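Local coordinates for petrobactin-binding protein YclQ (Bacillus subtilis subsp. subtilis str. 168, PDB 3GFV) that binds petrobactin, with or without iron, and its precursor 3,4-dihydroxybenzoic acid as the solute-binding component of the YclNOPQ uptake transporter, at residues A[121-126]-A[133-138]. Residues are numbered along the deposited sequence; the frame is centred on the assembly and turned at random.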
loop_
_atom_site.group_PDB
_atom_site.type_symbol
_atom_site.label_atom_id
_atom_site.label_comp_id
_atom_site.label_asym_id
_atom_site.label_seq_id
_atom_site.Cartn_x
_atom_site.Cartn_y
_atom_site.Cartn_z
ATOM N N LEU A 121 4.787 -9.682 5.805
ATOM C CA LEU A 121 4.231 -9.642 4.441
ATOM C C LEU A 121 4.196 -8.212 3.870
ATOM O O LEU A 121 3.160 -7.749 3.383
ATOM C CB LEU A 121 2.807 -10.196 4.390
ATOM C CG LEU A 121 2.654 -11.673 4.777
ATOM C CD1 LEU A 121 1.192 -12.123 4.647
ATOM C CD2 LEU A 121 3.581 -12.576 3.942
ATOM N N GLY A 122 5.307 -7.506 3.911
ATOM C CA GLY A 122 5.333 -6.210 3.232
ATOM C C GLY A 122 5.893 -6.291 1.830
ATOM O O GLY A 122 6.806 -7.065 1.574
ATOM N N VAL A 123 5.383 -5.458 0.924
ATOM C CA VAL A 123 5.934 -5.422 -0.425
ATOM C C VAL A 123 7.358 -4.878 -0.407
ATOM O O VAL A 123 7.707 -4.013 0.412
ATOM C CB VAL A 123 5.058 -4.605 -1.414
ATOM C CG1 VAL A 123 3.720 -5.319 -1.672
ATOM C CG2 VAL A 123 4.848 -3.171 -0.906
ATOM N N ASP A 124 8.184 -5.394 -1.302
ATOM C CA ASP A 124 9.522 -4.846 -1.501
ATOM C C ASP A 124 9.405 -3.948 -2.729
ATOM O O ASP A 124 9.215 -4.444 -3.842
ATOM C CB ASP A 124 10.521 -5.995 -1.722
ATOM C CG ASP A 124 11.903 -5.517 -2.179
ATOM O OD1 ASP A 124 12.111 -4.292 -2.386
ATOM O OD2 ASP A 124 12.785 -6.391 -2.336
ATOM N N THR A 125 9.497 -2.631 -2.536
ATOM C CA THR A 125 9.210 -1.726 -3.654
ATOM C C THR A 125 10.298 -1.771 -4.719
ATOM O O THR A 125 10.137 -1.222 -5.808
ATOM C CB THR A 125 8.947 -0.284 -3.188
ATOM O OG1 THR A 125 10.085 0.189 -2.463
ATOM C CG2 THR A 125 7.708 -0.232 -2.294
ATOM N N ALA A 126 11.408 -2.429 -4.426
ATOM C CA ALA A 126 12.423 -2.617 -5.453
ATOM C C ALA A 126 12.056 -3.812 -6.347
ATOM O O ALA A 126 12.608 -3.989 -7.439
ATOM C CB ALA A 126 13.793 -2.815 -4.814
ATOM N N LYS A 133 2.982 -10.753 -5.437
ATOM C CA LYS A 133 2.457 -12.097 -5.685
ATOM C C LYS A 133 2.854 -13.084 -4.592
ATOM O O LYS A 133 2.050 -13.923 -4.176
ATOM C CB LYS A 133 2.889 -12.595 -7.052
ATOM C CG LYS A 133 2.257 -11.773 -8.165
ATOM C CD LYS A 133 2.680 -12.287 -9.535
ATOM C CE LYS A 133 1.712 -11.811 -10.600
ATOM N NZ LYS A 133 2.133 -12.269 -11.947
ATOM N N SER A 134 4.087 -12.983 -4.116
ATOM C CA SER A 134 4.540 -13.918 -3.094
ATOM C C SER A 134 3.717 -13.772 -1.819
ATOM O O SER A 134 3.331 -14.758 -1.203
ATOM C CB SER A 134 6.030 -13.746 -2.823
ATOM O OG SER A 134 6.415 -14.534 -1.718
ATOM N N ASP A 135 3.421 -12.534 -1.440
ATOM C CA ASP A 135 2.643 -12.285 -0.220
ATOM C C ASP A 135 1.256 -12.884 -0.351
ATOM O O ASP A 135 0.784 -13.565 0.571
ATOM C CB ASP A 135 2.500 -10.781 0.038
ATOM C CG ASP A 135 3.795 -10.148 0.528
ATOM O OD1 ASP A 135 4.775 -10.899 0.771
ATOM O OD2 ASP A 135 3.830 -8.897 0.658
ATOM N N ALA A 136 0.590 -12.591 -1.475
ATOM C CA ALA A 136 -0.755 -13.113 -1.726
ATOM C C ALA A 136 -0.755 -14.640 -1.728
ATOM O O ALA A 136 -1.608 -15.292 -1.112
ATOM C CB ALA A 136 -1.309 -12.567 -3.080
ATOM N N GLU A 137 0.200 -15.223 -2.438
ATOM C CA GLU A 137 0.274 -16.685 -2.521
ATOM C C GLU A 137 0.489 -17.340 -1.163
ATOM O O GLU A 137 -0.000 -18.464 -0.913
ATOM C CB GLU A 137 1.351 -17.115 -3.508
ATOM C CG GLU A 137 0.982 -16.760 -4.933
ATOM C CD GLU A 137 2.095 -17.017 -5.917
ATOM O OE1 GLU A 137 3.256 -17.173 -5.480
ATOM O OE2 GLU A 137 1.802 -17.059 -7.132
ATOM N N THR A 138 1.230 -16.654 -0.301
ATOM C CA THR A 138 1.474 -17.152 1.063
ATOM C C THR A 138 0.164 -17.211 1.831
ATOM O O THR A 138 -0.140 -18.200 2.502
ATOM C CB THR A 138 2.524 -16.275 1.806
ATOM O OG1 THR A 138 3.837 -16.622 1.341
ATOM C CG2 THR A 138 2.456 -16.476 3.324
HETATM O O HOH W 1 7.156 -9.655 1.110
#
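Carboxylate OD2 of D135 lies over the flat face of the L121–G122 peptide, 3.3 Å from C of L121. It is also 3.0 Å from O of L121, at van der Waals contact, with no hydrogen bond between them. Two acceptors this close would be mildly repulsive, perhaps offset by the partly positive carbonyl carbon beneath OD2. OD2 of D135 is 3.5 Å from C of G122 and 3.8 Å from N of V123, lying against the loop's main chain. The other carboxylate oxygen, OD1, takes a hydrogen bond from a water, which also donates to O of G122, both at 2.7 Å, bridging helix and loop where no direct hydrogen bond joins the two segments. The loop leaves strand 118-120, the edge strand of the five-stranded parallel sheet of this periplasmic binding protein fold, and leads into helix 128-142, which carries D135 and packs its A136 face on helix 146-170. The side chains of L121 and D135 run antiparallel alongside each other. CG of L121 is anti to the carbonyl carbon (chi1 -63°), which carries it in the direction of T138. CD2 of L121 touches OD1 of D135 at 3.8 Å and methyl CG2 of T138 at 4.1 Å. Farther along, the loop is pinned by D124, whose backbone N is hydrogen-bonded to S131 OG. N of A126 donates to OD1 of D124 at 2.9 Å from above the carboxylate plane, 43° out of it, forming an Asx turn just before the helix.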